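Local atomic coordinates of L-asparaginase I (Vibrio cholerae, PDB entry 2OCD), a protein that probably hydrolyses L-asparagine to L-aspartate and ammonium, working as a homotetrameric cytoplasmic asparaginase of the type I class. Residues A135-V147 / I187-P199. Sequence-based numbering, arbitrary orientation.
Sequences ALHVAANYPINEV and IELSTNVKVDEKP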
loop_
_atom_site.group_PDB
_atom_site.type_symbol
_atom_site.label_atom_id
_atom_site.label_comp_id
_atom_site.label_asym_id
_atom_site.label_seq_id
_atom_site.Cartn_x
_atom_site.Cartn_y
_atom_site.Cartn_z
ATOM N N ALA B 135 -7.531 13.482 -19.106
ATOM C CA ALA B 135 -6.566 13.477 -20.197
ATOM C C ALA B 135 -6.700 14.795 -20.882
ATOM O O ALA B 135 -5.696 15.472 -21.160
ATOM C CB ALA B 135 -6.829 12.359 -21.210
ATOM N N LEU B 136 -7.952 15.169 -21.151
ATOM C CA LEU B 136 -8.206 16.459 -21.733
ATOM C C LEU B 136 -7.715 17.595 -20.828
ATOM O O LEU B 136 -6.992 18.468 -21.285
ATOM C CB LEU B 136 -9.685 16.627 -22.102
ATOM C CG LEU B 136 -10.121 15.952 -23.429
ATOM C CD1 LEU B 136 -11.642 16.147 -23.710
ATOM C CD2 LEU B 136 -9.289 16.419 -24.647
ATOM N N HIS B 137 -8.076 17.575 -19.556
ATOM C CA HIS B 137 -7.664 18.630 -18.650
ATOM C C HIS B 137 -6.126 18.720 -18.546
ATOM O O HIS B 137 -5.564 19.823 -18.522
ATOM C CB HIS B 137 -8.304 18.426 -17.262
ATOM C CG HIS B 137 -7.876 19.422 -16.227
ATOM N ND1 HIS B 137 -8.072 20.777 -16.366
ATOM C CD2 HIS B 137 -7.293 19.251 -15.015
ATOM C CE1 HIS B 137 -7.627 21.400 -15.288
ATOM N NE2 HIS B 137 -7.157 20.494 -14.448
ATOM N N VAL B 138 -5.461 17.564 -18.508
ATOM C CA VAL B 138 -3.996 17.478 -18.314
ATOM C C VAL B 138 -3.229 17.949 -19.555
ATOM O O VAL B 138 -2.253 18.687 -19.448
ATOM C CB VAL B 138 -3.602 16.034 -17.901
ATOM C CG1 VAL B 138 -2.160 15.795 -18.055
ATOM C CG2 VAL B 138 -3.982 15.801 -16.463
ATOM N N ALA B 139 -3.685 17.532 -20.721
ATOM C CA ALA B 139 -3.244 18.082 -22.008
ATOM C C ALA B 139 -3.261 19.604 -22.096
ATOM O O ALA B 139 -2.372 20.177 -22.650
ATOM C CB ALA B 139 -4.122 17.518 -23.130
ATOM N N ALA B 140 -4.302 20.248 -21.569
ATOM C CA ALA B 140 -4.520 21.664 -21.738
ATOM C C ALA B 140 -3.949 22.456 -20.590
ATOM O O ALA B 140 -3.401 23.530 -20.782
ATOM C CB ALA B 140 -5.994 21.935 -21.846
ATOM N N ASN B 141 -4.085 21.963 -19.379
ATOM C CA ASN B 141 -3.601 22.748 -18.240
ATOM C C ASN B 141 -2.256 22.314 -17.678
ATOM O O ASN B 141 -1.683 22.992 -16.821
ATOM C CB ASN B 141 -4.676 22.784 -17.153
ATOM C CG ASN B 141 -5.943 23.540 -17.615
ATOM O OD1 ASN B 141 -6.450 23.335 -18.725
ATOM N ND2 ASN B 141 -6.431 24.424 -16.775
ATOM N N TYR B 142 -1.748 21.175 -18.142
ATOM C CA TYR B 142 -0.489 20.650 -17.660
ATOM C C TYR B 142 0.234 19.934 -18.758
ATOM O O TYR B 142 0.585 18.791 -18.578
ATOM C CB TYR B 142 -0.713 19.655 -16.503
ATOM C CG TYR B 142 -1.434 20.228 -15.324
ATOM C CD1 TYR B 142 -2.823 20.319 -15.308
ATOM C CD2 TYR B 142 -0.748 20.687 -14.216
ATOM C CE1 TYR B 142 -3.501 20.859 -14.224
ATOM C CE2 TYR B 142 -1.433 21.235 -13.137
ATOM C CZ TYR B 142 -2.806 21.307 -13.160
ATOM O OH TYR B 142 -3.496 21.854 -12.098
ATOM N N PRO B 143 0.513 20.615 -19.881
ATOM C CA PRO B 143 1.038 19.916 -21.057
ATOM C C PRO B 143 2.432 19.386 -20.833
ATOM O O PRO B 143 3.350 20.150 -20.475
ATOM C CB PRO B 143 1.030 21.001 -22.158
ATOM C CG PRO B 143 1.048 22.293 -21.467
ATOM C CD PRO B 143 0.396 22.072 -20.112
ATOM N N ILE B 144 2.596 18.086 -21.013
ATOM C CA ILE B 144 3.912 17.471 -20.985
ATOM C C ILE B 144 4.197 17.059 -22.400
ATOM O O ILE B 144 3.441 16.292 -22.941
ATOM C CB ILE B 144 3.930 16.192 -20.136
ATOM C CG1 ILE B 144 3.260 16.411 -18.755
ATOM C CG2 ILE B 144 5.377 15.630 -20.032
ATOM C CD1 ILE B 144 3.687 17.609 -18.095
ATOM N N ASN B 145 5.310 17.506 -22.977
ATOM C CA ASN B 145 5.543 17.364 -24.421
ATOM C C ASN B 145 6.214 16.042 -24.751
ATOM O O ASN B 145 7.325 16.022 -25.285
ATOM C CB ASN B 145 6.378 18.527 -25.006
ATOM C CG ASN B 145 5.729 19.902 -24.808
ATOM O OD1 ASN B 145 6.425 20.897 -24.577
ATOM N ND2 ASN B 145 4.401 19.969 -24.925
ATOM N N GLU B 146 5.529 14.962 -24.417
ATOM C CA GLU B 146 5.979 13.623 -24.674
ATOM C C GLU B 146 4.743 12.789 -24.967
ATOM O O GLU B 146 3.594 13.244 -24.795
ATOM C CB GLU B 146 6.679 12.956 -23.479
ATOM C CG GLU B 146 7.437 13.770 -22.433
ATOM C CD GLU B 146 8.204 12.823 -21.408
ATOM O OE1 GLU B 146 8.261 11.591 -21.664
ATOM O OE2 GLU B 146 8.772 13.311 -20.362
ATOM N N VAL B 147 5.000 11.561 -25.415
ATOM C CA VAL B 147 3.953 10.545 -25.523
ATOM C C VAL B 147 3.699 9.916 -24.146
ATOM O O VAL B 147 4.558 9.261 -23.578
ATOM C CB VAL B 147 4.283 9.496 -26.592
ATOM C CG1 VAL B 147 3.159 8.511 -26.698
ATOM C CG2 VAL B 147 4.424 10.172 -27.938
ATOM N N ILE B 187 -4.460 17.464 -9.048
ATOM C CA ILE B 187 -3.398 17.154 -10.007
ATOM C C ILE B 187 -2.030 17.394 -9.374
ATOM O O ILE B 187 -1.729 18.487 -8.954
ATOM C CB ILE B 187 -3.508 17.924 -11.340
ATOM C CG1 ILE B 187 -4.436 17.196 -12.318
ATOM C CG2 ILE B 187 -2.155 17.992 -12.020
ATOM C CD1 ILE B 187 -5.844 17.490 -12.131
ATOM N N GLU B 188 -1.211 16.340 -9.346
ATOM C CA GLU B 188 0.073 16.318 -8.652
ATOM C C GLU B 188 1.248 15.872 -9.563
ATOM O O GLU B 188 1.322 14.739 -10.013
ATOM C CB GLU B 188 -0.038 15.369 -7.456
ATOM C CG GLU B 188 0.619 15.864 -6.201
ATOM C CD GLU B 188 -0.106 17.068 -5.634
ATOM O OE1 GLU B 188 -1.359 17.007 -5.543
ATOM O OE2 GLU B 188 0.574 18.078 -5.287
ATOM N N LEU B 189 2.196 16.771 -9.763
ATOM C CA LEU B 189 3.256 16.616 -10.747
ATOM C C LEU B 189 4.504 15.978 -10.084
ATOM O O LEU B 189 4.812 16.271 -8.927
ATOM C CB LEU B 189 3.545 18.015 -11.311
ATOM C CG LEU B 189 4.096 18.337 -12.705
ATOM C CD1 LEU B 189 3.326 17.652 -13.841
ATOM C CD2 LEU B 189 4.103 19.882 -12.863
ATOM N N SER B 190 5.214 15.087 -10.773
ATOM C CA SER B 190 6.452 14.581 -10.197
ATOM C C SER B 190 7.489 15.681 -10.188
ATOM O O SER B 190 7.363 16.694 -10.878
ATOM C CB SER B 190 6.994 13.367 -10.951
ATOM O OG SER B 190 6.538 12.159 -10.354
ATOM N N THR B 191 8.512 15.503 -9.376
ATOM C CA THR B 191 9.651 16.419 -9.437
ATOM C C THR B 191 10.576 15.969 -10.577
ATOM O O THR B 191 10.521 14.816 -11.008
ATOM C CB THR B 191 10.362 16.489 -8.086
ATOM O OG1 THR B 191 10.207 15.232 -7.410
ATOM C CG2 THR B 191 9.759 17.624 -7.227
ATOM N N ASN B 192 11.378 16.879 -11.108
ATOM C CA ASN B 192 12.236 16.549 -12.244
ATOM C C ASN B 192 11.369 16.050 -13.385
ATOM O O ASN B 192 11.681 15.054 -14.043
ATOM C CB ASN B 192 13.292 15.515 -11.843
ATOM C CG ASN B 192 13.750 15.700 -10.422
ATOM O OD1 ASN B 192 13.571 14.818 -9.586
ATOM N ND2 ASN B 192 14.286 16.874 -10.121
ATOM N N VAL B 193 10.242 16.744 -13.547
ATOM C CA VAL B 193 9.341 16.615 -14.687
ATOM C C VAL B 193 8.836 18.009 -14.955
ATOM O O VAL B 193 8.203 18.592 -14.073
ATOM C CB VAL B 193 8.129 15.737 -14.374
ATOM C CG1 VAL B 193 6.923 16.063 -15.293
ATOM C CG2 VAL B 193 8.508 14.283 -14.507
ATOM N N LYS B 194 9.103 18.530 -16.159
ATOM C CA LYS B 194 8.781 19.921 -16.521
ATOM C C LYS B 194 7.495 20.064 -17.368
ATOM O O LYS B 194 7.304 19.306 -18.309
ATOM C CB LYS B 194 9.953 20.542 -17.297
ATOM C CG LYS B 194 11.307 20.623 -16.547
ATOM C CD LYS B 194 11.293 21.628 -15.403
ATOM C CE LYS B 194 12.514 21.451 -14.456
ATOM N NZ LYS B 194 12.458 20.182 -13.635
ATOM N N VAL B 195 6.643 21.042 -17.038
ATOM C CA VAL B 195 5.515 21.421 -17.884
ATOM C C VAL B 195 5.997 22.265 -19.061
ATOM O O VAL B 195 6.611 23.286 -18.869
ATOM C CB VAL B 195 4.385 22.211 -17.096
ATOM C CG1 VAL B 195 3.183 22.553 -17.994
ATOM C CG2 VAL B 195 3.884 21.418 -15.883
ATOM N N ASP B 196 5.748 21.804 -20.279
ATOM C CA ASP B 196 5.976 22.586 -21.523
ATOM C C ASP B 196 7.440 22.832 -21.879
ATOM O O ASP B 196 7.828 23.922 -22.239
ATOM C CB ASP B 196 5.195 23.915 -21.519
ATOM C CG ASP B 196 4.753 24.355 -22.936
ATOM O OD1 ASP B 196 5.406 23.993 -23.948
ATOM O OD2 ASP B 196 3.741 25.083 -23.036
ATOM N N GLU B 197 8.241 21.786 -21.807
ATOM C CA GLU B 197 9.636 21.879 -22.202
ATOM C C GLU B 197 9.653 21.858 -23.729
ATOM O O GLU B 197 9.279 20.856 -24.354
ATOM C CB GLU B 197 10.506 20.741 -21.560
ATOM C CG GLU B 197 11.867 20.413 -22.308
ATOM C CD GLU B 197 13.049 20.023 -21.380
ATOM O OE1 GLU B 197 12.798 19.422 -20.302
ATOM O OE2 GLU B 197 14.228 20.313 -21.752
ATOM N N LYS B 198 10.070 22.977 -24.317
ATOM C CA LYS B 198 10.200 23.100 -25.775
ATOM C C LYS B 198 11.348 22.229 -26.283
ATOM O O LYS B 198 12.364 22.079 -25.605
ATOM C CB LYS B 198 10.403 24.559 -26.182
ATOM C CG LYS B 198 9.218 25.425 -25.811
ATOM C CD LYS B 198 9.366 26.879 -26.278
ATOM C CE LYS B 198 10.434 27.711 -25.473
ATOM N NZ LYS B 198 11.765 27.907 -26.166
ATOM N N PRO B 199 11.178 21.617 -27.461
ATOM C CA PRO B 199 12.237 20.766 -27.974
ATOM C C PRO B 199 13.166 21.618 -28.822
ATOM O O PRO B 199 12.931 22.812 -28.969
ATOM C CB PRO B 199 11.490 19.762 -28.838
ATOM C CG PRO B 199 10.340 20.565 -29.413
ATOM C CD PRO B 199 10.044 21.695 -28.404
HETATM O O HOH W 1 7.472 19.021 -21.403
#
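Ile-187 sets its CG2 methyl over the middle of the Tyr-142 ring, 3.5 Å from the ring centroid and only 14° off the normal, a CH-pi contact made over the face. The other branch of Ile-187 runs toward the helix: CG1 lies near Val-138 CG2, and CD1 meets the imidazole of His-137 at its edge, 3.7 Å from CD2. Arg-125 of a second subunit packs on both His-137 and Ile-187. Tyr-142 is where the chain leaves the helix; with CG anti to its carbonyl carbon (chi1 -59°), the ring is carried across to the isoleucine. Farther along, Ile-144 reaches out with CD1, which comes within 4.3 Å of Leu-189 CD1 and also approaches Val-195 CG2. On the other branch of that valine, CG1 rests 3.5 Å from Pro-143 CD.

At the polar edge, Asp-196 N donates to Pro-143 O, 2.9 Å away; the bond bends at the hydrogen (131°). One water then bridges the two loops with three bonds: it accepts from Asn-145 N and Glu-197 N and donates to Lys-194 O. Asn-145, the centre of an inverse gamma turn, lays its side chain near the Asp-196 carboxylate, whose plane stands almost perpendicular to the amide, and the backbone carbonyl of Glu-197.

Away from the predicted active-site residues Thr-14 and Thr-91, this is structural packing within the N-terminal alpha/beta domain of an asparaginase: the end of helix 127-141 and the loop leading into strand 147-151 lie against strand 187-189, the outermost strand on its side of the mixed sheet within this chain, and the loop that follows it.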